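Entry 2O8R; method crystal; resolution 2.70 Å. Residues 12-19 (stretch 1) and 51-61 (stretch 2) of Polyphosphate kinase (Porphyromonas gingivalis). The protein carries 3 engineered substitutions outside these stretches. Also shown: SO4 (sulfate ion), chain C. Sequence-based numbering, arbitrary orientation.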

ATOM      1  N   ARG A  12      24.443  28.522 -11.304  1.00 46.48           N
ATOM      2  CA  ARG A  12      24.479  27.077 -11.511  1.00 47.33           C
ATOM      3  C   ARG A  12      23.182  26.489 -10.946  1.00 60.01           C
ATOM      4  O   ARG A  12      22.670  26.966  -9.932  1.00 54.79           O
ATOM      5  CB  ARG A  12      25.693  26.481 -10.819  1.00 46.06           C
ATOM      6  CG  ARG A  12      26.970  27.157 -11.244  1.00 88.89           C
ATOM      7  CD  ARG A  12      28.223  26.512 -10.679  1.00101.46           C
ATOM      8  NE  ARG A  12      29.377  27.380 -10.911  1.00112.32           N
ATOM      9  CZ  ARG A  12      30.146  27.356 -12.000  1.00114.88           C
ATOM     10  NH1 ARG A  12      29.908  26.491 -12.982  1.00110.49           N
ATOM     11  NH2 ARG A  12      31.162  28.209 -12.108  1.00105.76           N
ATOM     12  N   ARG A  13      22.633  25.476 -11.601  1.00 60.24           N
ATOM     13  CA  ARG A  13      21.311  24.993 -11.216  1.00 67.02           C
ATOM     14  C   ARG A  13      21.275  24.356  -9.817  1.00 68.96           C
ATOM     15  O   ARG A  13      20.356  24.615  -9.043  1.00 60.22           O
ATOM     16  CB  ARG A  13      20.695  24.092 -12.295  1.00 58.17           C
ATOM     17  CG  ARG A  13      21.535  22.907 -12.725  1.00 55.78           C
ATOM     18  CD  ARG A  13      20.731  21.983 -13.618  1.00 74.83           C
ATOM     19  NE  ARG A  13      19.716  21.257 -12.857  1.00 93.97           N
ATOM     20  CZ  ARG A  13      18.792  20.461 -13.388  1.00 90.11           C
ATOM     21  NH1 ARG A  13      18.737  20.277 -14.699  1.00101.31           N
ATOM     22  NH2 ARG A  13      17.918  19.843 -12.605  1.00 88.90           N
ATOM     23  N   ASP A  14      22.300  23.571  -9.492  1.00 68.43           N
ATOM     24  CA  ASP A  14      22.411  22.897  -8.196  1.00 53.85           C
ATOM     25  C   ASP A  14      22.602  23.851  -7.025  1.00 61.73           C
ATOM     26  O   ASP A  14      22.031  23.647  -5.960  1.00 78.33           O
ATOM     27  CB  ASP A  14      23.548  21.876  -8.234  1.00 65.88           C
ATOM     28  CG  ASP A  14      23.315  20.799  -9.278  1.00 83.27           C
ATOM     29  OD1 ASP A  14      22.241  20.174  -9.233  1.00 51.74           O
ATOM     30  OD2 ASP A  14      24.185  20.589 -10.148  1.00 92.38           O
HETATM   31  N   MSE A  15      23.400  24.892  -7.225  1.00 60.82           N
HETATM   32  CA  MSE A  15      23.532  25.938  -6.228  1.00 61.11           C
HETATM   33  C   MSE A  15      22.174  26.582  -6.009  1.00 67.31           C
HETATM   34  O   MSE A  15      21.731  26.780  -4.875  1.00 54.15           O
HETATM   35  CB  MSE A  15      24.543  26.992  -6.681  1.00 71.38           C
HETATM   36  CG  MSE A  15      25.983  26.521  -6.760  1.00 82.17           C
HETATM   37 SE   MSE A  15      26.476  25.205  -5.394  1.00 97.19          SE
HETATM   38  CE  MSE A  15      26.529  23.603  -6.510  1.00108.13           C
ATOM     39  N   SER A  16      21.514  26.892  -7.117  1.00 63.30           N
ATOM     40  CA  SER A  16      20.158  27.381  -7.095  1.00 54.67           C
ATOM     41  C   SER A  16      19.248  26.388  -6.388  1.00 45.02           C
ATOM     42  O   SER A  16      18.393  26.785  -5.606  1.00 47.18           O
ATOM     43  CB  SER A  16      19.669  27.644  -8.515  1.00 62.74           C
ATOM     44  OG  SER A  16      18.271  27.803  -8.545  1.00 67.94           O
ATOM     45  N   TRP A  17      19.435  25.097  -6.628  1.00 52.40           N
ATOM     46  CA  TRP A  17      18.599  24.120  -5.933  1.00 65.14           C
ATOM     47  C   TRP A  17      18.839  24.169  -4.442  1.00 61.91           C
ATOM     48  O   TRP A  17      17.894  24.220  -3.667  1.00 70.56           O
ATOM     49  CB  TRP A  17      18.815  22.697  -6.425  1.00 56.99           C
ATOM     50  CG  TRP A  17      17.834  21.747  -5.804  1.00 49.42           C
ATOM     51  CD1 TRP A  17      16.597  21.417  -6.286  1.00 49.06           C
ATOM     52  CD2 TRP A  17      17.996  21.014  -4.585  1.00 56.36           C
ATOM     53  NE1 TRP A  17      15.985  20.526  -5.450  1.00 45.29           N
ATOM     54  CE2 TRP A  17      16.819  20.260  -4.395  1.00 58.90           C
ATOM     55  CE3 TRP A  17      19.020  20.926  -3.631  1.00 54.87           C
ATOM     56  CZ2 TRP A  17      16.634  19.421  -3.291  1.00 48.50           C
ATOM     57  CZ3 TRP A  17      18.841  20.093  -2.544  1.00 59.61           C
ATOM     58  CH2 TRP A  17      17.648  19.351  -2.379  1.00 53.78           C
ATOM     59  N   LEU A  18      20.108  24.151  -4.048  1.00 60.19           N
ATOM     60  CA  LEU A  18      20.480  24.168  -2.639  1.00 54.43           C
ATOM     61  C   LEU A  18      19.921  25.386  -1.923  1.00 49.75           C
ATOM     62  O   LEU A  18      19.583  25.332  -0.744  1.00 64.39           O
ATOM     63  CB  LEU A  18      22.002  24.051  -2.482  1.00 53.64           C
ATOM     64  CG  LEU A  18      22.529  22.631  -2.748  1.00 51.44           C
ATOM     65  CD1 LEU A  18      24.043  22.593  -2.925  1.00 57.09           C
ATOM     66  CD2 LEU A  18      22.088  21.660  -1.652  1.00 68.87           C
ATOM     67  N   SER A  19      19.784  26.475  -2.667  1.00 59.78           N
ATOM     68  CA  SER A  19      19.161  27.691  -2.170  1.00 68.18           C
ATOM     69  C   SER A  19      17.704  27.442  -1.791  1.00 68.21           C
ATOM     70  O   SER A  19      17.211  27.949  -0.780  1.00 60.38           O
ATOM     71  CB  SER A  19      19.247  28.777  -3.246  1.00 62.56           C
ATOM     72  OG  SER A  19      18.768  30.011  -2.765  1.00 57.19           O
ATOM     73  N   GLU A  51      16.878  12.927  -2.266  1.00 58.32           N
ATOM     74  CA  GLU A  51      16.588  12.860  -3.696  1.00 54.20           C
ATOM     75  C   GLU A  51      17.700  13.513  -4.519  1.00 55.30           C
ATOM     76  O   GLU A  51      18.184  12.934  -5.488  1.00 62.40           O
ATOM     77  CB  GLU A  51      15.233  13.526  -3.975  1.00 59.50           C
ATOM     78  CG  GLU A  51      14.796  13.548  -5.435  1.00 90.88           C
ATOM     79  CD  GLU A  51      14.247  12.216  -5.924  1.00116.66           C
ATOM     80  OE1 GLU A  51      13.897  11.352  -5.091  1.00133.93           O
ATOM     81  OE2 GLU A  51      14.156  12.036  -7.156  1.00127.41           O
ATOM     82  N   PHE A  52      18.103  14.709  -4.104  1.00 52.72           N
ATOM     83  CA  PHE A  52      19.229  15.428  -4.674  1.00 52.85           C
ATOM     84  C   PHE A  52      20.470  14.560  -4.702  1.00 60.27           C
ATOM     85  O   PHE A  52      21.141  14.472  -5.723  1.00 49.24           O
ATOM     86  CB  PHE A  52      19.511  16.670  -3.842  1.00 55.19           C
ATOM     87  CG  PHE A  52      20.536  17.604  -4.437  1.00 64.42           C
ATOM     88  CD1 PHE A  52      20.211  18.427  -5.510  1.00 64.69           C
ATOM     89  CD2 PHE A  52      21.815  17.695  -3.886  1.00 66.05           C
ATOM     90  CE1 PHE A  52      21.144  19.321  -6.031  1.00 54.62           C
ATOM     91  CE2 PHE A  52      22.756  18.579  -4.401  1.00 54.50           C
ATOM     92  CZ  PHE A  52      22.418  19.399  -5.476  1.00 53.30           C
ATOM     93  N   TYR A  53      20.783  13.916  -3.587  1.00 68.59           N
ATOM     94  CA  TYR A  53      21.947  13.045  -3.566  1.00 62.67           C
ATOM     95  C   TYR A  53      21.832  11.882  -4.561  1.00 65.49           C
ATOM     96  O   TYR A  53      22.748  11.668  -5.353  1.00 63.37           O
ATOM     97  CB  TYR A  53      22.274  12.574  -2.144  1.00 62.45           C
ATOM     98  CG  TYR A  53      23.327  13.426  -1.471  1.00 65.79           C
ATOM     99  CD1 TYR A  53      22.989  14.623  -0.844  1.00 65.09           C
ATOM    100  CD2 TYR A  53      24.666  13.050  -1.483  1.00 53.69           C
ATOM    101  CE1 TYR A  53      23.955  15.416  -0.229  1.00 60.71           C
ATOM    102  CE2 TYR A  53      25.638  13.840  -0.872  1.00 68.97           C
ATOM    103  CZ  TYR A  53      25.269  15.017  -0.245  1.00 56.88           C
ATOM    104  OH  TYR A  53      26.223  15.800   0.350  1.00 70.47           O
ATOM    105  N   THR A  54      20.703  11.171  -4.573  1.00 73.12           N
ATOM    106  CA  THR A  54      20.627   9.946  -5.390  1.00 82.37           C
ATOM    107  C   THR A  54      20.539  10.151  -6.900  1.00 80.42           C
ATOM    108  O   THR A  54      20.844   9.232  -7.656  1.00 91.12           O
ATOM    109  CB  THR A  54      19.517   8.951  -4.950  1.00 69.81           C
ATOM    110  OG1 THR A  54      18.250   9.359  -5.474  1.00 80.30           O
ATOM    111  CG2 THR A  54      19.449   8.827  -3.443  1.00 81.29           C
ATOM    112  N   VAL A  55      20.134  11.341  -7.343  1.00 73.75           N
ATOM    113  CA  VAL A  55      20.069  11.612  -8.787  1.00 81.50           C
ATOM    114  C   VAL A  55      21.079  12.665  -9.275  1.00 80.99           C
ATOM    115  O   VAL A  55      21.626  12.567 -10.379  1.00 83.49           O
ATOM    116  CB  VAL A  55      18.620  11.951  -9.288  1.00 78.46           C
ATOM    117  CG1 VAL A  55      17.573  11.621  -8.229  1.00 76.58           C
ATOM    118  CG2 VAL A  55      18.500  13.395  -9.728  1.00 26.46           C
ATOM    119  N   ARG A  56      21.342  13.656  -8.440  1.00 76.19           N
ATOM    120  CA  ARG A  56      22.082  14.815  -8.879  1.00 68.57           C
ATOM    121  C   ARG A  56      23.558  14.710  -8.496  1.00 70.60           C
ATOM    122  O   ARG A  56      24.430  14.915  -9.343  1.00 76.27           O
ATOM    123  CB  ARG A  56      21.419  16.070  -8.317  1.00 67.92           C
ATOM    124  CG  ARG A  56      21.756  17.332  -9.014  1.00 63.68           C
ATOM    125  CD  ARG A  56      21.210  17.414 -10.424  1.00 69.95           C
ATOM    126  NE  ARG A  56      22.043  18.360 -11.164  1.00 87.59           N
ATOM    127  CZ  ARG A  56      22.156  18.421 -12.485  1.00 75.31           C
ATOM    128  NH1 ARG A  56      21.469  17.591 -13.263  1.00 66.57           N
ATOM    129  NH2 ARG A  56      22.957  19.325 -13.024  1.00 73.06           N
ATOM    130  N   VAL A  57      23.838  14.368  -7.238  1.00 57.57           N
ATOM    131  CA  VAL A  57      25.215  14.177  -6.783  1.00 65.15           C
ATOM    132  C   VAL A  57      25.809  12.952  -7.473  1.00 73.09           C
ATOM    133  O   VAL A  57      26.972  12.966  -7.899  1.00 80.47           O
ATOM    134  CB  VAL A  57      25.314  14.086  -5.234  1.00 74.40           C
ATOM    135  CG1 VAL A  57      26.534  13.285  -4.788  1.00 63.77           C
ATOM    136  CG2 VAL A  57      25.360  15.472  -4.628  1.00 64.48           C
ATOM    137  N   ALA A  58      24.984  11.918  -7.616  1.00 67.74           N
ATOM    138  CA  ALA A  58      25.355  10.707  -8.342  1.00 67.95           C
ATOM    139  C   ALA A  58      25.774  11.016  -9.778  1.00 76.62           C
ATOM    140  O   ALA A  58      26.814  10.530 -10.239  1.00 77.07           O
ATOM    141  CB  ALA A  58      24.212   9.709  -8.329  1.00 45.02           C
ATOM    142  N   TYR A  59      24.966  11.825 -10.465  1.00 71.70           N
ATOM    143  CA  TYR A  59      25.287  12.280 -11.814  1.00 74.42           C
ATOM    144  C   TYR A  59      26.664  12.924 -11.889  1.00 74.53           C
ATOM    145  O   TYR A  59      27.477  12.565 -12.741  1.00 71.80           O
ATOM    146  CB  TYR A  59      24.232  13.254 -12.338  1.00 81.49           C
ATOM    147  CG  TYR A  59      24.686  14.024 -13.563  1.00 74.81           C
ATOM    148  CD1 TYR A  59      24.656  13.444 -14.832  1.00 69.13           C
ATOM    149  CD2 TYR A  59      25.148  15.334 -13.451  1.00 72.95           C
ATOM    150  CE1 TYR A  59      25.080  14.147 -15.952  1.00 76.67           C
ATOM    151  CE2 TYR A  59      25.570  16.043 -14.557  1.00 76.38           C
ATOM    152  CZ  TYR A  59      25.536  15.447 -15.803  1.00 84.15           C
ATOM    153  OH  TYR A  59      25.965  16.164 -16.896  1.00 92.35           O
ATOM    154  N   HIS A  60      26.926  13.867 -10.989  1.00 73.93           N
ATOM    155  CA  HIS A  60      28.217  14.547 -10.951  1.00 69.76           C
ATOM    156  C   HIS A  60      29.365  13.620 -10.573  1.00 76.42           C
ATOM    157  O   HIS A  60      30.515  13.881 -10.916  1.00 87.67           O
ATOM    158  CB  HIS A  60      28.173  15.723  -9.989  1.00 58.92           C
ATOM    159  CG  HIS A  60      27.270  16.828 -10.432  1.00 62.18           C
ATOM    160  ND1 HIS A  60      27.220  17.267 -11.736  1.00 59.43           N
ATOM    161  CD2 HIS A  60      26.393  17.595  -9.742  1.00 68.14           C
ATOM    162  CE1 HIS A  60      26.348  18.255 -11.833  1.00 76.93           C
ATOM    163  NE2 HIS A  60      25.834  18.476 -10.636  1.00 76.59           N
ATOM    164  N   GLN A  61      29.050  12.545  -9.861  1.00 81.24           N
ATOM    165  CA  GLN A  61      30.056  11.547  -9.518  1.00 82.99           C
ATOM    166  C   GLN A  61      30.374  10.652 -10.709  1.00 87.18           C
ATOM    167  O   GLN A  61      31.514  10.213 -10.877  1.00 90.83           O
ATOM    168  CB  GLN A  61      29.596  10.712  -8.326  1.00 77.65           C
ATOM    169  CG  GLN A  61      29.639  11.469  -7.013  1.00 67.06           C
ATOM    170  CD  GLN A  61      28.951  10.724  -5.906  1.00 79.69           C
ATOM    171  OE1 GLN A  61      29.296  10.875  -4.735  1.00 72.90           O
ATOM    172  NE2 GLN A  61      27.971   9.901  -6.267  1.00 93.65           N
TER
HETATM  173  S   SO4 C 704      24.606  24.077 -14.509  1.00 84.41           S
HETATM  174  O1  SO4 C 704      23.426  24.833 -14.933  1.00 79.80           O
HETATM  175  O2  SO4 C 704      24.735  24.093 -13.050  1.00104.71           O
HETATM  176  O3  SO4 C 704      24.484  22.690 -14.947  1.00 85.79           O
HETATM  177  O4  SO4 C 704      25.789  24.697 -15.104  1.00105.35           O

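Both stretches are helical, apart from Arg-12 at the N-cap of the first, and run nearly antiparallel, their N-to-C directions 159° apart. The axes come no closer than 12.2 Å, so side chains rather than backbones bridge the gap, burying 357 Å². Asp-14 lies across from Arg-56 and Trp-17 across from Phe-52, with CA atoms 8.1 and 8.8 Å apart. The second helix widens into a pi-type turn at 53-57, where both Arg-56 N and Val-57 N donate to Phe-52 O (2.8 and 3.1 Å).

Polar contacts centre on Asp-14, a buried carboxylate whose charge is met by donors from two residues on successive turns of the facing helix. Arg-56 NE forms a salt bridge with Asp-14 OD1 at 2.7 Å, although the position of this oxygen is less certain in the model. Weak hydrogen bonds from Arg-56 NE and NH2 to Asp-14 OD2 (3.3 and 3.4 Å) supplement it. His-60 NE2 donates to Asp-14 OD2 at 2.7 Å, and the angle of 169° makes this bond nearly linear.

The guanidinium groups of Arg-13 and Arg-56 stack flat, centres 4.0 Å apart and planes at 11°. Like charges are thereby brought close, with Arg-13 NE 3.8 Å from Arg-56 NH2, but the neighbouring carboxylate of Asp-14 offsets part of this charge. A sulfate ion, probably from the crystallisation liquor, accepts a hydrogen bond from Arg-13 N through O2 at 2.9 Å, at the start of the first helix.

Aromatic packing dominates the other end of the contact. The six-membered ring of Trp-17 and the Phe-52 ring form an offset stack, with centroids 4.3 Å apart and planes at 9°; Trp-17 CE3 approaches Phe-52 CD1 to 3.3 Å. The offset also places Phe-52 CB over the indole face, in a CH-pi contact. Leu-18 CD2 adds a looser apolar contact with Phe-52 CE2 at 4.2 Å.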